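Local coordinates for protein alcohol dehydrogenase IV (Corynebacterium glutamicum, PDB 3IV7) that probably acts as an NAD- and metal-dependent maleylacetate reductase of the iron-containing alcohol dehydrogenase family, at residues E197-L202 with A284-D289; L206-A211 with R219-Y224. All blocks are in the same frame, centred on the assembly; numbering follows the deposited sequence.

Contact 1: residues E197-L202 with A284-D289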
loop_
_atom_site.group_PDB
_atom_site.type_symbol
_atom_site.label_atom_id
_atom_site.label_comp_id
_atom_site.label_asym_id
_atom_site.label_seq_id
_atom_site.Cartn_x
_atom_site.Cartn_y
_atom_site.Cartn_z
ATOM N N GLU A 197 -6.249 8.839 2.364
ATOM C CA GLU A 197 -5.078 9.282 3.102
ATOM C C GLU A 197 -4.396 10.401 2.340
ATOM O O GLU A 197 -3.896 11.340 2.940
ATOM C CB GLU A 197 -4.111 8.120 3.331
ATOM C CG GLU A 197 -2.764 8.501 3.957
ATOM C CD GLU A 197 -2.831 8.867 5.431
ATOM O OE1 GLU A 197 -3.953 8.990 5.996
ATOM O OE2 GLU A 197 -1.717 8.979 6.051
ATOM N N GLY A 198 -4.398 10.316 1.009
ATOM C CA GLY A 198 -3.847 11.403 0.186
ATOM C C GLY A 198 -4.667 12.683 0.314
ATOM O O GLY A 198 -4.105 13.779 0.366
ATOM N N ILE A 199 -6.007 12.545 0.331
ATOM C CA ILE A 199 -6.891 13.694 0.505
ATOM C C ILE A 199 -6.608 14.363 1.861
ATOM O O ILE A 199 -6.471 15.581 1.933
ATOM C CB ILE A 199 -8.384 13.327 0.437
ATOM C CG1 ILE A 199 -8.752 12.813 -0.956
ATOM C CG2 ILE A 199 -9.261 14.550 0.793
ATOM C CD1 ILE A 199 -10.199 12.247 -1.064
ATOM N N ARG A 200 -6.496 13.557 2.912
ATOM C CA ARG A 200 -6.232 14.077 4.244
ATOM C C ARG A 200 -4.936 14.894 4.282
ATOM O O ARG A 200 -4.943 16.031 4.742
ATOM C CB ARG A 200 -6.137 12.938 5.271
ATOM C CG ARG A 200 -5.957 13.427 6.744
ATOM C CD ARG A 200 -5.403 12.322 7.666
ATOM N NE ARG A 200 -4.114 11.796 7.204
ATOM C CZ ARG A 200 -2.933 12.399 7.369
ATOM N NH1 ARG A 200 -2.854 13.593 7.959
ATOM N NH2 ARG A 200 -1.826 11.827 6.894
ATOM N N ALA A 201 -3.848 14.317 3.762
ATOM C CA ALA A 201 -2.538 14.973 3.786
ATOM C C ALA A 201 -2.491 16.248 2.960
ATOM O O ALA A 201 -1.921 17.239 3.393
ATOM C CB ALA A 201 -1.420 13.993 3.345
ATOM N N LEU A 202 -3.066 16.224 1.766
ATOM C CA LEU A 202 -3.072 17.399 0.914
ATOM C C LEU A 202 -3.950 18.517 1.449
ATOM O O LEU A 202 -3.593 19.694 1.366
ATOM C CB LEU A 202 -3.458 17.041 -0.507
ATOM C CG LEU A 202 -2.342 16.325 -1.248
ATOM C CD1 LEU A 202 -2.870 15.460 -2.371
ATOM C CD2 LEU A 202 -1.273 17.327 -1.743
ATOM N N ALA A 284 -15.270 12.437 4.788
ATOM C CA ALA A 284 -14.552 12.094 6.018
ATOM C C ALA A 284 -13.086 12.547 5.958
ATOM O O ALA A 284 -12.542 13.059 6.928
ATOM C CB ALA A 284 -14.616 10.595 6.258
ATOM N N ALA A 285 -12.452 12.338 4.820
ATOM C CA ALA A 285 -11.075 12.717 4.657
ATOM C C ALA A 285 -10.903 14.223 4.749
ATOM O O ALA A 285 -9.890 14.689 5.227
ATOM C CB ALA A 285 -10.544 12.199 3.342
ATOM N N PHE A 286 -11.882 14.978 4.239
ATOM C CA PHE A 286 -11.862 16.438 4.331
ATOM C C PHE A 286 -12.257 16.914 5.727
ATOM O O PHE A 286 -11.921 18.018 6.119
ATOM C CB PHE A 286 -12.788 17.088 3.295
ATOM C CG PHE A 286 -12.177 17.230 1.909
ATOM C CD1 PHE A 286 -11.096 18.039 1.701
ATOM C CD2 PHE A 286 -12.754 16.608 0.824
ATOM C CE1 PHE A 286 -10.550 18.181 0.440
ATOM C CE2 PHE A 286 -12.206 16.730 -0.443
ATOM C CZ PHE A 286 -11.137 17.517 -0.645
ATOM N N GLY A 287 -13.005 16.093 6.459
ATOM C CA GLY A 287 -13.481 16.480 7.797
ATOM C C GLY A 287 -14.704 17.384 7.699
ATOM O O GLY A 287 -14.933 18.215 8.558
ATOM N N THR A 288 -15.506 17.176 6.656
ATOM C CA THR A 288 -16.644 18.012 6.359
ATOM C C THR A 288 -17.843 17.119 6.046
ATOM O O THR A 288 -17.688 15.926 5.846
ATOM C CB THR A 288 -16.345 18.933 5.145
ATOM O OG1 THR A 288 -15.911 18.139 4.032
ATOM C CG2 THR A 288 -15.239 19.954 5.486
ATOM N N ASP A 289 -19.032 17.709 5.996
ATOM C CA ASP A 289 -20.279 16.939 5.809
ATOM C C ASP A 289 -20.410 16.348 4.424
ATOM O O ASP A 289 -20.953 15.252 4.263
ATOM C CB ASP A 289 -21.499 17.809 6.127
ATOM C CG ASP A 289 -21.554 18.216 7.587
ATOM O OD1 ASP A 289 -21.200 17.390 8.445
ATOM O OD2 ASP A 289 -21.938 19.371 7.873
HETATM O O HOH W 1 -7.903 16.805 6.023
#
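The CG2 methyl of I199 sits over one face of the F286 ring, 3.7 Å from the ring centroid and only 7° off the ring normal, a centred CH-pi contact. CG2 lies anti to the backbone N of I199, and there it also meets A285, whose CB is 3.7 Å from I199 CG2. A285 brings the two backbones close: the CA atoms of R200 and A285 are 5.0 Å apart. No direct hydrogen bond crosses; instead one water donates to A285 O at 3.0 Å and, weakly, to R200 O.

The end of R200 leads away from A284-D289; its chain bends at chi3 (58°) and the guanidinium grips E197 side-on. R200 NE reaches E197 OE1 at 3.1 Å and R200 NH2 reaches E197 OE2 at 3.0 Å; both oxygens lie near the guanidinium plane but are approached from above the carboxylate plane. Farther out, L175 of helix 164-181 packs on both I199 and F286. G287, with phi 80°, ends helix 276-286 as the C-prime residue of a Schellman motif. This is close helix-to-helix-end packing within the all-helical C-terminal part of an iron-containing alcohol dehydrogenase.

Contact 2: residues L206-A211 with R219-Y224; sequences LPKIVA and RDEALY
K208 and E221 make the polar bond between two helices whose local axes approach to 8.6 Å at 142°, a roughly antiparallel pairing. K208 NZ donates to E221 OE1 at 2.8 Å, using the syn lone pair of that oxygen, and the bond to E221 OE2 at 3.2 Å is weak, so the ammonium favours one oxygen of the carboxylate. The lysine chain is extended beyond CG and crosses the glutamate at about a right angle. Its nitrogen has a second anionic partner in E217, just before the segment, so K208 joins two carboxylates of helix 216-236.

On the buried side, I209 lays its CG2 methyl over the centre of one face of the R219 guanidinium, 3.5 Å from R219 CZ. The arginine bends at chi2 (-69°), which brings its CD within 3.7 Å of I209 CG1 as the chain crosses the isoleucine at about a right angle. The methyl meets the face and leaves the N-H groups to partners elsewhere: NE binds P213 O, NH2 binds L162 O, and NH1 binds both S167 OG and Y122 OH. Each guanidinium nitrogen therefore has an oxygen partner, which would fix the rotation of the group.

A222 meets both hydrophobic side chains, its CB 3.7 Å from I209 CD1 and 4.1 Å from L206 CD2. On another side of the helix, D220 OD1 bonds to S156 OG, and D220 also packs on S5 of the second subunit.

The chemistry thus divides between a partly exposed ion pair and a buried arginine. Because the oxygens named around R219 are carbonyls and hydroxyls, its charge is probably stabilised by neutral dipoles, while it ties the hairpin to the segments that supply them.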
loop_
_atom_site.group_PDB
_atom_site.type_symbol
_atom_site.label_atom_id
_atom_site.label_comp_id
_atom_site.label_asym_id
_atom_site.label_seq_id
_atom_site.Cartn_x
_atom_site.Cartn_y
_atom_site.Cartn_z
ATOM N N LEU A 206 -1.647 21.855 1.948
ATOM C CA LEU A 206 -1.704 22.951 1.013
ATOM C C LEU A 206 -2.004 24.300 1.671
ATOM O O LEU A 206 -1.347 25.279 1.357
ATOM C CB LEU A 206 -2.675 22.645 -0.163
ATOM C CG LEU A 206 -2.303 21.383 -0.998
ATOM C CD1 LEU A 206 -3.330 21.109 -2.088
ATOM C CD2 LEU A 206 -0.888 21.467 -1.604
ATOM N N PRO A 207 -2.951 24.346 2.632
ATOM C CA PRO A 207 -3.186 25.647 3.239
ATOM C C PRO A 207 -1.987 26.144 4.076
ATOM O O PRO A 207 -1.835 27.352 4.261
ATOM C CB PRO A 207 -4.393 25.403 4.163
ATOM C CG PRO A 207 -5.064 24.169 3.604
ATOM C CD PRO A 207 -3.997 23.362 2.983
ATOM N N LYS A 208 -1.214 25.206 4.654
ATOM C CA LYS A 208 -0.063 25.561 5.463
ATOM C C LYS A 208 1.060 26.152 4.564
ATOM O O LYS A 208 1.793 27.024 4.987
ATOM C CB LYS A 208 0.443 24.348 6.227
ATOM C CG LYS A 208 -0.491 23.863 7.338
ATOM C CD LYS A 208 0.077 22.623 8.008
ATOM C CE LYS A 208 -0.996 21.855 8.792
ATOM N NZ LYS A 208 -0.454 20.643 9.321
ATOM N N ILE A 209 1.137 25.678 3.321
ATOM C CA ILE A 209 2.089 26.194 2.326
ATOM C C ILE A 209 1.705 27.616 1.885
ATOM O O ILE A 209 2.581 28.475 1.698
ATOM C CB ILE A 209 2.182 25.258 1.085
ATOM C CG1 ILE A 209 2.844 23.928 1.487
ATOM C CG2 ILE A 209 2.964 25.952 -0.087
ATOM C CD1 ILE A 209 2.607 22.817 0.575
ATOM N N VAL A 210 0.403 27.876 1.761
ATOM C CA VAL A 210 -0.078 29.238 1.385
ATOM C C VAL A 210 0.151 30.201 2.539
ATOM O O VAL A 210 0.603 31.307 2.341
ATOM C CB VAL A 210 -1.577 29.226 1.003
ATOM C CG1 VAL A 210 -2.097 30.656 0.834
ATOM C CG2 VAL A 210 -1.799 28.363 -0.291
ATOM N N ALA A 211 -0.124 29.733 3.754
ATOM C CA ALA A 211 0.150 30.486 4.955
ATOM C C ALA A 211 1.671 30.769 5.154
ATOM O O ALA A 211 2.048 31.829 5.689
ATOM C CB ALA A 211 -0.447 29.739 6.214
ATOM N N ARG A 219 4.879 21.390 3.701
ATOM C CA ARG A 219 5.574 20.838 2.557
ATOM C C ARG A 219 5.722 19.311 2.635
ATOM O O ARG A 219 5.675 18.611 1.595
ATOM C CB ARG A 219 6.919 21.495 2.388
ATOM C CG ARG A 219 6.851 22.992 1.972
ATOM C CD ARG A 219 6.357 23.154 0.607
ATOM N NE ARG A 219 6.518 24.508 0.113
ATOM C CZ ARG A 219 6.176 24.912 -1.106
ATOM N NH1 ARG A 219 5.612 24.059 -1.990
ATOM N NH2 ARG A 219 6.363 26.194 -1.449
ATOM N N ASP A 220 5.924 18.794 3.832
ATOM C CA ASP A 220 6.042 17.339 4.009
ATOM C C ASP A 220 4.690 16.697 3.767
ATOM O O ASP A 220 4.591 15.724 3.038
ATOM C CB ASP A 220 6.547 16.973 5.417
ATOM C CG ASP A 220 8.057 17.170 5.581
ATOM O OD1 ASP A 220 8.784 17.092 4.572
ATOM O OD2 ASP A 220 8.501 17.296 6.737
ATOM N N GLU A 221 3.633 17.293 4.332
ATOM C CA GLU A 221 2.276 16.760 4.143
ATOM C C GLU A 221 1.881 16.701 2.682
ATOM O O GLU A 221 1.316 15.706 2.231
ATOM C CB GLU A 221 1.252 17.573 4.954
ATOM C CG GLU A 221 1.190 17.134 6.380
ATOM C CD GLU A 221 0.424 18.055 7.294
ATOM O OE1 GLU A 221 0.145 19.230 6.931
ATOM O OE2 GLU A 221 0.150 17.609 8.425
ATOM N N ALA A 222 2.160 17.770 1.943
ATOM C CA ALA A 222 1.818 17.824 0.537
ATOM C C ALA A 222 2.556 16.742 -0.248
ATOM O O ALA A 222 1.979 16.088 -1.115
ATOM C CB ALA A 222 2.141 19.243 -0.054
ATOM N N LEU A 223 3.854 16.596 0.023
ATOM C CA LEU A 223 4.677 15.652 -0.706
ATOM C C LEU A 223 4.216 14.215 -0.373
ATOM O O LEU A 223 4.069 13.363 -1.263
ATOM C CB LEU A 223 6.159 15.872 -0.319
ATOM C CG LEU A 223 7.254 15.697 -1.337
ATOM C CD1 LEU A 223 6.952 16.352 -2.719
ATOM C CD2 LEU A 223 8.550 16.250 -0.751
ATOM N N TYR A 224 3.999 13.951 0.896
ATOM C CA TYR A 224 3.501 12.633 1.322
ATOM C C TYR A 224 2.133 12.359 0.687
ATOM O O TYR A 224 1.882 11.249 0.167
ATOM C CB TYR A 224 3.435 12.547 2.860
ATOM C CG TYR A 224 2.674 11.359 3.390
ATOM C CD1 TYR A 224 3.282 10.132 3.524
ATOM C CD2 TYR A 224 1.351 11.482 3.788
ATOM C CE1 TYR A 224 2.579 9.017 4.010
ATOM C CE2 TYR A 224 0.645 10.398 4.278
ATOM C CZ TYR A 224 1.259 9.148 4.358
ATOM O OH TYR A 224 0.561 8.067 4.861
#

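In the fold
Contacts 1 and 2 share helix 189-211, with their centres about 14 Å apart and on the same side of the chain's centre. Contact 2 joins this helix to its sequence neighbour, helix 216-236; contact 1 joins an earlier part of it to the end of helix 276-286, the two segments being 82 residues apart at their closest ends. They meet directly: E197 OE2 lies 2.7 Å from Y224 OH, a probable hydrogen bond that adds a partner to the carboxylate held by R200. The same two helices also pack, A201 CB being 3.4 Å from E221 O and L202 CD2 3.5 Å from A222 O. Y224 also packs on P189 of the second subunit, so this junction reaches the dimer interface.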